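Type-iv like pilin ttha1222 (Thermus thermophilus, PDB 5G2F) is a pilin-like protein of the type IV pilus system, represented here by its soluble part, and probably takes part in DNA uptake during natural competence. Local coordinates at residues Gly27-His32 against Leu58-Glu63; Thr48-Thr53 against Ile62-Asp67. All blocks are in the same frame, centred on the assembly; numbering follows the deposited sequence.

Contact 1 of 2, residues Gly27-His32 against Leu58-Glu63; sequences GALPTH and LDYVIE
Leu29 reaches across to Leu58 and Tyr60 with a single methyl. Its CG stands beside the backbone N (chi1 -59°), and from there CD1 extends to lie 3.2 Å from the carbonyl oxygen Leu58 O. The same CD1 meets the tyrosine ring at its edge and near its plane, 3.8 Å from Tyr60 CD2. Leucine suits this buried site because its apolar branch packs by van der Waals contact against both the carbonyl oxygen and the ring edge.

Leu58 answers in the reverse direction. Its CA-CB bond leads away from the 27-32 loop, but the branch turns back and sets Leu58 CD2 3.3 Å from Gly27 O and 3.9 Å from Ala28 N. Gly27 fits here on two counts: its phi is positive (84°), and a beta carbon on it would point toward Leu58 and come too close to CD2. The contact is thus made by methyl groups against backbone and ring, while the polar needs of the two carbonyls they touch, Gly27 O and Leu58 O, are met by one nitrogen, Arg22 NH1, which bonds a carbonyl on each segment.

Tyr60, at the start of strand 60-66, packs on Ala15 and Leu18 of helix 3-19, and its OH is hydrogen-bonded to Glu19. With a backbone bond between Leu29 and Ala57, and with Leu29 and Tyr60 both touching Tyr54 of strand 47-54, the contact fastens the loop after the helix to one end of the pilin sheet, beside the helix's C-terminal end.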
loop_
_atom_site.group_PDB
_atom_site.type_symbol
_atom_site.label_atom_id
_atom_site.label_comp_id
_atom_site.label_asym_id
_atom_site.label_seq_id
_atom_site.Cartn_x
_atom_site.Cartn_y
_atom_site.Cartn_z
ATOM N N GLY A 27 -18.476 -0.417 10.020
ATOM C CA GLY A 27 -17.394 0.552 10.161
ATOM C C GLY A 27 -16.005 0.020 9.829
ATOM O O GLY A 27 -15.025 0.768 9.855
ATOM N N ALA A 28 -15.914 -1.297 9.564
ATOM C CA ALA A 28 -14.634 -1.944 9.452
ATOM C C ALA A 28 -13.911 -1.442 8.219
ATOM O O ALA A 28 -14.533 -1.188 7.194
ATOM C CB ALA A 28 -14.815 -3.447 9.344
ATOM N N LEU A 29 -12.611 -1.317 8.360
ATOM C CA LEU A 29 -11.685 -0.875 7.291
ATOM C C LEU A 29 -10.885 -2.015 6.755
ATOM O O LEU A 29 -10.637 -2.971 7.487
ATOM C CB LEU A 29 -10.594 0.007 7.929
ATOM C CG LEU A 29 -10.951 1.260 8.678
ATOM C CD1 LEU A 29 -10.083 1.397 9.894
ATOM C CD2 LEU A 29 -10.801 2.458 7.777
ATOM N N PRO A 30 -10.430 -1.943 5.488
ATOM C CA PRO A 30 -9.404 -2.936 5.106
ATOM C C PRO A 30 -8.107 -2.579 5.809
ATOM O O PRO A 30 -7.646 -1.436 5.773
ATOM C CB PRO A 30 -9.302 -2.807 3.591
ATOM C CG PRO A 30 -9.974 -1.517 3.260
ATOM C CD PRO A 30 -10.802 -1.048 4.389
ATOM N N THR A 31 -7.525 -3.550 6.473
ATOM C CA THR A 31 -6.408 -3.307 7.393
ATOM C C THR A 31 -5.024 -3.697 6.837
ATOM O O THR A 31 -4.052 -3.781 7.573
ATOM C CB THR A 31 -6.706 -4.089 8.720
ATOM O OG1 THR A 31 -6.851 -5.459 8.398
ATOM C CG2 THR A 31 -7.927 -3.575 9.375
ATOM N N HIS A 32 -4.903 -3.915 5.530
ATOM C CA HIS A 32 -3.582 -4.240 4.930
ATOM C C HIS A 32 -2.966 -3.069 4.162
ATOM O O HIS A 32 -1.868 -3.152 3.648
ATOM C CB HIS A 32 -3.713 -5.487 4.086
ATOM C CG HIS A 32 -4.289 -6.637 4.851
ATOM N ND1 HIS A 32 -3.568 -7.332 5.802
ATOM C CD2 HIS A 32 -5.532 -7.179 4.853
ATOM C CE1 HIS A 32 -4.332 -8.273 6.332
ATOM N NE2 HIS A 32 -5.525 -8.207 5.766
ATOM N N LEU A 58 -11.566 -0.901 13.389
ATOM C CA LEU A 58 -12.104 0.435 13.246
ATOM C C LEU A 58 -11.046 1.551 13.308
ATOM O O LEU A 58 -11.205 2.542 12.629
ATOM C CB LEU A 58 -13.119 0.751 14.339
ATOM C CG LEU A 58 -14.428 -0.044 14.399
ATOM C CD1 LEU A 58 -15.242 0.454 15.596
ATOM C CD2 LEU A 58 -15.175 0.103 13.107
ATOM N N ASP A 59 -10.027 1.393 14.131
ATOM C CA ASP A 59 -9.178 2.506 14.549
ATOM C C ASP A 59 -7.795 2.393 13.914
ATOM O O ASP A 59 -7.192 1.353 13.911
ATOM C CB ASP A 59 -8.981 2.558 16.101
ATOM C CG ASP A 59 -10.272 2.669 16.886
ATOM O OD1 ASP A 59 -11.254 3.320 16.412
ATOM O OD2 ASP A 59 -10.254 2.103 18.008
ATOM N N TYR A 60 -7.292 3.518 13.434
ATOM C CA TYR A 60 -5.968 3.566 12.844
ATOM C C TYR A 60 -5.187 4.764 13.361
ATOM O O TYR A 60 -5.765 5.740 13.884
ATOM C CB TYR A 60 -6.034 3.631 11.288
ATOM C CG TYR A 60 -6.849 4.745 10.735
ATOM C CD1 TYR A 60 -6.305 6.014 10.529
ATOM C CD2 TYR A 60 -8.191 4.586 10.481
ATOM C CE1 TYR A 60 -7.076 7.053 10.051
ATOM C CE2 TYR A 60 -8.957 5.622 9.973
ATOM C CZ TYR A 60 -8.399 6.841 9.752
ATOM O OH TYR A 60 -9.176 7.910 9.345
ATOM N N VAL A 61 -3.868 4.695 13.131
ATOM C CA VAL A 61 -2.969 5.759 13.428
ATOM C C VAL A 61 -2.099 5.976 12.209
ATOM O O VAL A 61 -1.516 5.008 11.684
ATOM C CB VAL A 61 -2.052 5.415 14.625
ATOM C CG1 VAL A 61 -1.184 6.607 14.990
ATOM C CG2 VAL A 61 -2.887 5.039 15.834
ATOM N N ILE A 62 -2.039 7.216 11.755
ATOM C CA ILE A 62 -1.140 7.579 10.663
ATOM C C ILE A 62 0.064 8.288 11.248
ATOM O O ILE A 62 -0.097 9.247 12.017
ATOM C CB ILE A 62 -1.830 8.553 9.667
ATOM C CG1 ILE A 62 -3.115 7.925 9.112
ATOM C CG2 ILE A 62 -0.881 8.948 8.562
ATOM C CD1 ILE A 62 -4.078 8.932 8.513
ATOM N N GLU A 63 1.252 7.864 10.856
ATOM C CA GLU A 63 2.498 8.513 11.266
ATOM C C GLU A 63 3.237 8.970 10.057
ATOM O O GLU A 63 3.474 8.160 9.143
ATOM C CB GLU A 63 3.403 7.526 11.979
ATOM C CG GLU A 63 2.925 7.072 13.335
ATOM C CD GLU A 63 3.785 5.934 13.833
ATOM O OE1 GLU A 63 4.856 6.211 14.441
ATOM O OE2 GLU A 63 3.428 4.757 13.561
#

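Contact 2 of 2, residues Thr48-Thr53 against Ile62-Asp67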
loop_
_atom_site.group_PDB
_atom_site.type_symbol
_atom_site.label_atom_id
_atom_site.label_comp_id
_atom_site.label_asym_id
_atom_site.label_seq_id
_atom_site.Cartn_x
_atom_site.Cartn_y
_atom_site.Cartn_z
ATOM N N THR A 48 8.400 12.301 3.961
ATOM C CA THR A 48 9.388 11.322 3.554
ATOM C C THR A 48 9.082 9.921 4.013
ATOM O O THR A 48 9.629 8.966 3.474
ATOM C CB THR A 48 10.797 11.712 4.066
ATOM O OG1 THR A 48 10.800 11.800 5.494
ATOM C CG2 THR A 48 11.211 13.042 3.498
ATOM N N ALA A 49 8.193 9.778 5.002
ATOM C CA ALA A 49 7.769 8.468 5.461
ATOM C C ALA A 49 6.301 8.616 5.912
ATOM O O ALA A 49 5.900 9.698 6.347
ATOM C CB ALA A 49 8.624 7.969 6.609
ATOM N N CYS A 50 5.513 7.576 5.694
ATOM C CA CYS A 50 4.101 7.602 6.016
ATOM C C CYS A 50 3.579 6.189 6.213
ATOM O O CYS A 50 3.556 5.394 5.278
ATOM C CB CYS A 50 3.322 8.338 4.927
ATOM S SG CYS A 50 1.649 8.913 5.369
ATOM N N THR A 51 3.145 5.870 7.426
ATOM C CA THR A 51 2.689 4.521 7.737
ATOM C C THR A 51 1.321 4.584 8.399
ATOM O O THR A 51 1.020 5.551 9.131
ATOM C CB THR A 51 3.638 3.770 8.709
ATOM O OG1 THR A 51 3.694 4.478 9.932
ATOM C CG2 THR A 51 5.016 3.695 8.177
ATOM N N ILE A 52 0.522 3.558 8.155
ATOM C CA ILE A 52 -0.793 3.458 8.773
ATOM C C ILE A 52 -0.782 2.207 9.615
ATOM O O ILE A 52 -0.429 1.133 9.111
ATOM C CB ILE A 52 -1.920 3.364 7.726
ATOM C CG1 ILE A 52 -1.851 4.557 6.771
ATOM C CG2 ILE A 52 -3.274 3.252 8.437
ATOM C CD1 ILE A 52 -2.638 4.354 5.459
ATOM N N THR A 53 -1.128 2.349 10.878
ATOM C CA THR A 53 -1.224 1.250 11.799
ATOM C C THR A 53 -2.689 1.042 12.176
ATOM O O THR A 53 -3.355 1.977 12.668
ATOM C CB THR A 53 -0.395 1.550 13.064
ATOM O OG1 THR A 53 0.982 1.728 12.701
ATOM C CG2 THR A 53 -0.483 0.407 14.108
ATOM N N ILE A 62 -2.039 7.216 11.755
ATOM C CA ILE A 62 -1.140 7.579 10.663
ATOM C C ILE A 62 0.064 8.288 11.248
ATOM O O ILE A 62 -0.097 9.247 12.017
ATOM C CB ILE A 62 -1.830 8.553 9.667
ATOM C CG1 ILE A 62 -3.115 7.925 9.112
ATOM C CG2 ILE A 62 -0.881 8.948 8.562
ATOM C CD1 ILE A 62 -4.078 8.932 8.513
ATOM N N GLU A 63 1.252 7.864 10.856
ATOM C CA GLU A 63 2.498 8.513 11.266
ATOM C C GLU A 63 3.237 8.970 10.057
ATOM O O GLU A 63 3.474 8.160 9.143
ATOM C CB GLU A 63 3.403 7.526 11.979
ATOM C CG GLU A 63 2.925 7.072 13.335
ATOM C CD GLU A 63 3.785 5.934 13.833
ATOM O OE1 GLU A 63 4.856 6.211 14.441
ATOM O OE2 GLU A 63 3.428 4.757 13.561
ATOM N N ALA A 64 3.529 10.248 9.999
ATOM C CA ALA A 64 4.272 10.780 8.874
ATOM C C ALA A 64 5.508 11.523 9.367
ATOM O O ALA A 64 5.429 12.263 10.342
ATOM C CB ALA A 64 3.384 11.687 8.055
ATOM N N SER A 65 6.638 11.296 8.698
ATOM C CA SER A 65 7.860 12.011 8.975
ATOM C C SER A 65 8.004 13.086 7.971
ATOM O O SER A 65 7.772 12.839 6.771
ATOM C CB SER A 65 9.075 11.106 8.888
ATOM O OG SER A 65 8.914 10.013 9.749
ATOM N N LEU A 66 8.391 14.271 8.453
ATOM C CA LEU A 66 8.539 15.430 7.613
ATOM C C LEU A 66 9.985 15.898 7.632
ATOM O O LEU A 66 10.659 15.897 8.670
ATOM C CB LEU A 66 7.662 16.579 8.109
ATOM C CG LEU A 66 6.203 16.262 8.418
ATOM C CD1 LEU A 66 5.467 17.512 8.870
ATOM C CD2 LEU A 66 5.537 15.646 7.191
ATOM N N ASP A 67 10.491 16.313 6.494
ATOM C CA ASP A 67 11.756 17.053 6.592
ATOM C C ASP A 67 11.616 18.526 6.220
ATOM O O ASP A 67 10.774 18.912 5.414
ATOM C CB ASP A 67 12.922 16.387 5.853
ATOM C CG ASP A 67 12.759 16.406 4.387
ATOM O OD1 ASP A 67 11.637 16.684 3.921
ATOM O OD2 ASP A 67 13.776 16.167 3.700
HETATM O O HOH W 1 1.406 4.389 11.808
#
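Thr51 and Glu63 form a hydrogen-bonded pair of this antiparallel hairpin: Glu63 N donates to Thr51 O at 2.9 Å, nearly straight (169°), and Thr51 N returns a bond to Glu63 O at 2.9 Å. Ala49 and Ser65 are the other such pair, Ser65 N bonding Ala49 O at 2.9 Å from above the carbonyl plane. Because Thr48 N also donates to Ser65 O, Thr48 and Ala49 both face Ser65, a classic beta bulge at the start of the pairing.

On the Thr51 and Glu63 face, one water donates to Glu63 OE2 at 2.7 Å and also hydrogen-bonds Thr51 OG1 and Thr53 OG1. It joins the carboxylate to two hydroxyls that do not reach it directly, while Glu63 OE1 forms a salt bridge with Lys73. The other face is apolar. Cys50 SG, anti to its backbone N (chi1 -162°), lies 4.1 Å from Ile62 CG2 and close to Ala64 CB, while Ile52 CG1 meets Ile62 CG1 at 4.3 Å. Ile62 and Ala64 rest on helix 3-19, and Cys50 carries the disulfide to Cys36. The chemistry implies an amphipathic pair of strands: one face largely polar, with Ala49 packed beside Ser65, and small or branched apolar groups toward the helix.

From the N terminus, helix 3-19 leads into the loop holding 27-32, the first half of contact 1, which finds its partner only at 58-63, closing a long excursion. Strand 47-54 lies inside that excursion, and its residues 48-53 pair with 62-67 to close the much shorter hairpin of contact 2. The second half of contact 2 runs on past 58-63, so the two closures interleave instead of nesting. They share Ile62 and Glu63 on strand 60-66, and a probable Val61 N to Thr53 O hydrogen bond (2.8 Å) joins them. Together they bind the post-helix loop and strand 47-54, an outer strand of the sheet within this chain, to strand 60-66.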